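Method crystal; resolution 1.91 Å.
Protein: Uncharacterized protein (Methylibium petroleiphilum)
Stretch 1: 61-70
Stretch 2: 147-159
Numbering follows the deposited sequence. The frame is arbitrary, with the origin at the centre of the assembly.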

# COMPACT_ATOMS: atom_id res chain seq x y z
N ASP A 61 -4.80 -21.34 2.21
CA ASP A 61 -4.05 -21.47 3.44
C ASP A 61 -4.94 -21.33 4.66
O ASP A 61 -4.45 -21.29 5.78
N GLY A 62 -6.25 -21.28 4.43
CA GLY A 62 -7.22 -21.17 5.51
C GLY A 62 -7.25 -19.80 6.15
O GLY A 62 -7.85 -19.61 7.21
N GLY A 63 -6.59 -18.83 5.51
CA GLY A 63 -6.64 -17.46 5.95
C GLY A 63 -7.95 -16.73 5.59
O GLY A 63 -8.84 -17.27 4.90
N HIS A 64 -8.06 -15.50 6.09
CA HIS A 64 -9.23 -14.71 5.81
C HIS A 64 -9.31 -14.50 4.32
O HIS A 64 -8.29 -14.42 3.61
N TYR A 65 -10.54 -14.38 3.86
CA TYR A 65 -10.82 -14.20 2.46
C TYR A 65 -10.28 -12.89 1.94
O TYR A 65 -10.52 -11.80 2.54
N ARG A 66 -9.59 -12.99 0.81
CA ARG A 66 -8.93 -11.84 0.18
C ARG A 66 -9.54 -11.51 -1.18
O ARG A 66 -9.74 -12.36 -2.01
N TYR A 67 -9.88 -10.24 -1.36
CA TYR A 67 -10.26 -9.68 -2.63
C TYR A 67 -9.29 -8.59 -3.05
O TYR A 67 -8.80 -7.80 -2.21
N ARG A 68 -9.08 -8.48 -4.35
CA ARG A 68 -8.13 -7.52 -4.88
C ARG A 68 -8.31 -7.31 -6.37
O ARG A 68 -9.09 -7.98 -7.05
N ARG A 69 -7.58 -6.31 -6.83
CA ARG A 69 -7.35 -6.05 -8.24
C ARG A 69 -5.96 -5.45 -8.33
O ARG A 69 -5.33 -5.19 -7.28
N HIS A 70 -5.46 -5.32 -9.56
CA HIS A 70 -4.05 -4.99 -9.82
C HIS A 70 -3.94 -4.12 -11.07
O HIS A 70 -4.70 -4.29 -12.04
N HIS A 147 -2.25 -2.14 -5.72
CA HIS A 147 -2.97 -3.32 -5.26
C HIS A 147 -4.05 -2.92 -4.24
O HIS A 147 -3.78 -2.84 -3.03
N PRO A 148 -5.26 -2.65 -4.71
CA PRO A 148 -6.36 -2.45 -3.75
C PRO A 148 -6.77 -3.77 -3.15
O PRO A 148 -6.90 -4.77 -3.88
N PHE A 149 -6.97 -3.79 -1.84
CA PHE A 149 -7.26 -5.01 -1.11
C PHE A 149 -8.50 -4.85 -0.27
O PHE A 149 -8.68 -3.81 0.35
N ARG A 150 -9.28 -5.92 -0.14
CA ARG A 150 -10.20 -6.09 1.00
C ARG A 150 -9.97 -7.46 1.59
O ARG A 150 -9.97 -8.45 0.88
N ILE A 151 -9.78 -7.50 2.89
CA ILE A 151 -9.67 -8.74 3.62
C ILE A 151 -10.95 -8.85 4.44
O ILE A 151 -11.26 -7.96 5.23
N ASP A 152 -11.67 -9.95 4.26
CA ASP A 152 -13.00 -10.16 4.86
C ASP A 152 -12.96 -11.37 5.77
O ASP A 152 -12.50 -12.45 5.37
N THR A 153 -13.45 -11.19 7.00
CA THR A 153 -13.43 -12.23 8.01
C THR A 153 -14.66 -13.17 7.87
O THR A 153 -14.89 -14.01 8.71
N GLU A 154 -15.45 -13.04 6.80
CA GLU A 154 -16.60 -13.96 6.60
C GLU A 154 -16.21 -15.40 6.49
O GLU A 154 -17.06 -16.31 6.53
N GLY A 155 -14.94 -15.62 6.18
CA GLY A 155 -14.39 -16.96 6.16
C GLY A 155 -12.93 -16.95 6.52
O GLY A 155 -12.26 -15.93 6.39
N GLY A 156 -12.44 -18.09 6.98
CA GLY A 156 -11.04 -18.25 7.29
C GLY A 156 -10.64 -17.82 8.69
O GLY A 156 -11.47 -17.31 9.44
N VAL A 157 -9.38 -18.06 9.05
CA VAL A 157 -8.86 -17.67 10.36
C VAL A 157 -7.57 -16.88 10.15
O VAL A 157 -6.67 -17.33 9.45
N GLY A 158 -7.49 -15.72 10.77
CA GLY A 158 -6.32 -14.87 10.60
C GLY A 158 -5.19 -15.33 11.52
O GLY A 158 -5.41 -15.53 12.71
N ARG A 159 -3.99 -15.51 10.97
CA ARG A 159 -2.83 -15.93 11.79
C ARG A 159 -1.67 -15.05 11.40
O ARG A 159 -1.60 -14.64 10.26

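Side-chain packing between residues 61-70 and 147-159, an antiparallel strand pair extended by a glycine-rich loop. The shortest polar contact is made by side chains: Tyr67 OH donates to Glu154 OE2 at 2.6 Å. Tyr67 (chi1 m, chi2 82°) lies on the same sheet face as Tyr65, Arg150 and Asp152, and the carboxylate meets its ring at the edge, near the ring plane; Glu154 reaches it with chi1 p and chi2 t. The main chains supply a ladder around this contact. Tyr67 N donates to Arg150 O (2.9 Å) and Arg150 N to Tyr67 O (2.8 Å), while Asp152 N donates to Tyr65 O (2.8 Å). Tyr65 N returns only weak bonds, to Asp152 O (3.1 Å) and Gly155 O (3.4 Å), as the second stretch leaves the strand. Farther along, Val157 N donates to Gly62 O at 2.9 Å. Two bonds within single stretches brace the loops: Gly63 N to Asp61 OD1 (2.8 Å; Asp61 chi1 p) and Glu154 N to Asp152 OD1 (2.9 Å; Asp152 chi1 t).

At the other end, water 1 joins both stretches. It accepts from Arg68 NE (2.8 Å), donates to Arg69 O (2.7 Å) and lies 2.8 Å from His147 ND1. A weak direct bond from Arg68 NH2 to His147 ND1 (3.5 Å) supplements this bridge. Arg68 (p, t, m along chi1 to chi3) shares its face with Arg66, Phe149 and Ile151. Phe149 (chi1 m) places CE1 over one face of the Arg68 guanidinium, 3.5 Å from Arg68 CZ. Phe149 CE1 is also 3.9 Å from Arg66 CD, so the phenyl ring contacts two arginines; Arg66 (chi1 t, chi2 t) also packs its CG 3.6 Å from Ile151 CD1 (Ile151 chi1 m, chi2 m). Beyond them, His70 (t) and His147 (m) form a slid-apart aromatic pair, planes at 25° and centroids 4.7 Å apart, with His70 CD2 3.2 Å from His147 CE1. Pro148 tucks CD against Arg69 O at 3.1 Å.

On the Tyr67 face, Tyr65 (chi1 m) packs its ring against the loop of the second stretch: Gly155 CA sits over one ring face, 3.6 Å from the centroid, and Glu154 CG lies 3.3 Å from Tyr65 CD2. A CB on Gly155 would fall 2.0 Å from Tyr65 CZ, so the close approach depends on the bare CA. Arg150 (t, t, m along chi1 to chi3) leads its end away to partners elsewhere in the structure. His64 (m) is sandwiched: Thr153 CG2 (Thr153 chi1 p) lies over one face, 3.8 Å from the ring centroid, and Gly158 CA over the opposite face at 3.9 Å. Here too glycine matters, because a CB on Gly158 would come 2.8 Å from His64 CE1. His64 CB also touches Ile151 CG2 at 3.6 Å. Gly156 CA approaches Gly63 O to 3.4 Å, a CA-H...O contact beside the Val157 N to Gly62 O bond.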

# COMPACT_ATOMS: atom_id res chain seq x y z
CB ASP A 61 -2.91 -20.44 3.49
CG ASP A 61 -3.39 -19.00 3.66
OD1 ASP A 61 -4.61 -18.72 3.50
OD2 ASP A 61 -2.53 -18.13 3.95
CB HIS A 64 -9.17 -13.33 6.50
CG HIS A 64 -9.49 -13.38 7.96
ND1 HIS A 64 -8.78 -12.67 8.90
CD2 HIS A 64 -10.38 -14.13 8.65
CE1 HIS A 64 -9.27 -12.91 10.10
NE2 HIS A 64 -10.23 -13.82 9.98
CB TYR A 65 -12.33 -14.20 2.21
CG TYR A 65 -13.05 -15.52 2.43
CD1 TYR A 65 -12.37 -16.69 2.70
CD2 TYR A 65 -14.43 -15.57 2.32
CE1 TYR A 65 -13.07 -17.91 2.90
CE2 TYR A 65 -15.13 -16.77 2.51
CZ TYR A 65 -14.45 -17.93 2.80
OH TYR A 65 -15.17 -19.11 2.97
CB ARG A 66 -7.45 -12.12 0.03
CG ARG A 66 -6.66 -10.92 -0.53
CD ARG A 66 -5.21 -11.00 -0.19
NE ARG A 66 -4.55 -12.08 -0.93
CZ ARG A 66 -3.55 -12.81 -0.44
NH1 ARG A 66 -3.12 -12.59 0.80
NH2 ARG A 66 -2.98 -13.77 -1.16
CB TYR A 67 -11.65 -9.07 -2.51
CG TYR A 67 -12.69 -10.04 -1.99
CD1 TYR A 67 -12.83 -10.28 -0.61
CD2 TYR A 67 -13.51 -10.74 -2.86
CE1 TYR A 67 -13.76 -11.17 -0.13
CE2 TYR A 67 -14.45 -11.62 -2.37
CZ TYR A 67 -14.58 -11.83 -1.02
OH TYR A 67 -15.50 -12.75 -0.57
CB ARG A 68 -6.70 -8.02 -4.65
CG ARG A 68 -6.34 -9.25 -5.49
CD ARG A 68 -5.21 -10.03 -4.94
NE ARG A 68 -3.94 -9.30 -5.06
CZ ARG A 68 -2.80 -9.68 -4.49
NH1 ARG A 68 -2.74 -10.80 -3.78
NH2 ARG A 68 -1.72 -8.93 -4.64
CB ARG A 69 -8.37 -5.07 -8.79
CG ARG A 69 -9.76 -5.67 -9.03
CD ARG A 69 -10.67 -4.63 -9.58
NE ARG A 69 -11.99 -5.19 -9.72
CZ ARG A 69 -12.36 -6.05 -10.66
NH1 ARG A 69 -11.56 -6.40 -11.66
NH2 ARG A 69 -13.59 -6.53 -10.62
CB HIS A 70 -3.27 -6.29 -9.96
CG HIS A 70 -1.81 -6.12 -10.25
ND1 HIS A 70 -1.17 -6.81 -11.27
CD2 HIS A 70 -0.85 -5.39 -9.62
CE1 HIS A 70 0.11 -6.48 -11.27
NE2 HIS A 70 0.34 -5.65 -10.26
CB HIS A 147 -1.99 -4.23 -4.55
CG HIS A 147 -0.84 -4.68 -5.38
ND1 HIS A 147 -0.85 -5.89 -6.02
CD2 HIS A 147 0.36 -4.12 -5.64
CE1 HIS A 147 0.30 -6.05 -6.67
NE2 HIS A 147 1.05 -4.98 -6.45
CB PRO A 148 -7.49 -1.91 -4.60
CG PRO A 148 -7.18 -2.35 -6.01
CD PRO A 148 -5.69 -2.40 -6.10
CB PHE A 149 -6.15 -5.31 -0.12
CG PHE A 149 -4.92 -5.91 -0.72
CD1 PHE A 149 -4.91 -7.20 -1.21
CD2 PHE A 149 -3.74 -5.17 -0.77
CE1 PHE A 149 -3.75 -7.75 -1.75
CE2 PHE A 149 -2.58 -5.71 -1.29
CZ PHE A 149 -2.58 -7.02 -1.78
CB ARG A 150 -11.66 -5.99 0.59
CG ARG A 150 -12.66 -6.48 1.67
CD ARG A 150 -14.09 -6.12 1.38
NE ARG A 150 -14.30 -4.69 1.47
CZ ARG A 150 -15.43 -4.06 1.15
NH1 ARG A 150 -16.54 -4.71 0.76
NH2 ARG A 150 -15.47 -2.75 1.30
CB ILE A 151 -8.45 -8.75 4.54
CG1 ILE A 151 -7.14 -8.45 3.82
CG2 ILE A 151 -8.30 -10.10 5.21
CD1 ILE A 151 -6.76 -9.42 2.73
CB ASP A 152 -14.03 -10.38 3.75
CG ASP A 152 -15.44 -10.13 4.21
OD1 ASP A 152 -15.84 -10.63 5.27
OD2 ASP A 152 -16.17 -9.44 3.49
CB THR A 153 -13.35 -11.62 9.44
OG1 THR A 153 -14.55 -10.91 9.73
CG2 THR A 153 -12.14 -10.62 9.59
CB GLU A 154 -17.38 -13.61 5.34
CG GLU A 154 -16.52 -13.68 4.06
CD GLU A 154 -17.14 -12.97 2.83
OE1 GLU A 154 -18.37 -12.81 2.83
OE2 GLU A 154 -16.40 -12.60 1.86
CB VAL A 157 -8.60 -18.87 11.27
CG1 VAL A 157 -8.11 -18.40 12.67
CG2 VAL A 157 -9.89 -19.78 11.36
CB ARG A 159 -2.40 -17.35 11.47
CG ARG A 159 -3.50 -18.39 11.48
CD ARG A 159 -4.02 -18.66 12.88
NE ARG A 159 -3.10 -19.45 13.74
CZ ARG A 159 -2.85 -20.76 13.60
NH1 ARG A 159 -3.39 -21.44 12.59
NH2 ARG A 159 -2.01 -21.38 14.43
O HOH W 1 -3.45 -6.92 -6.53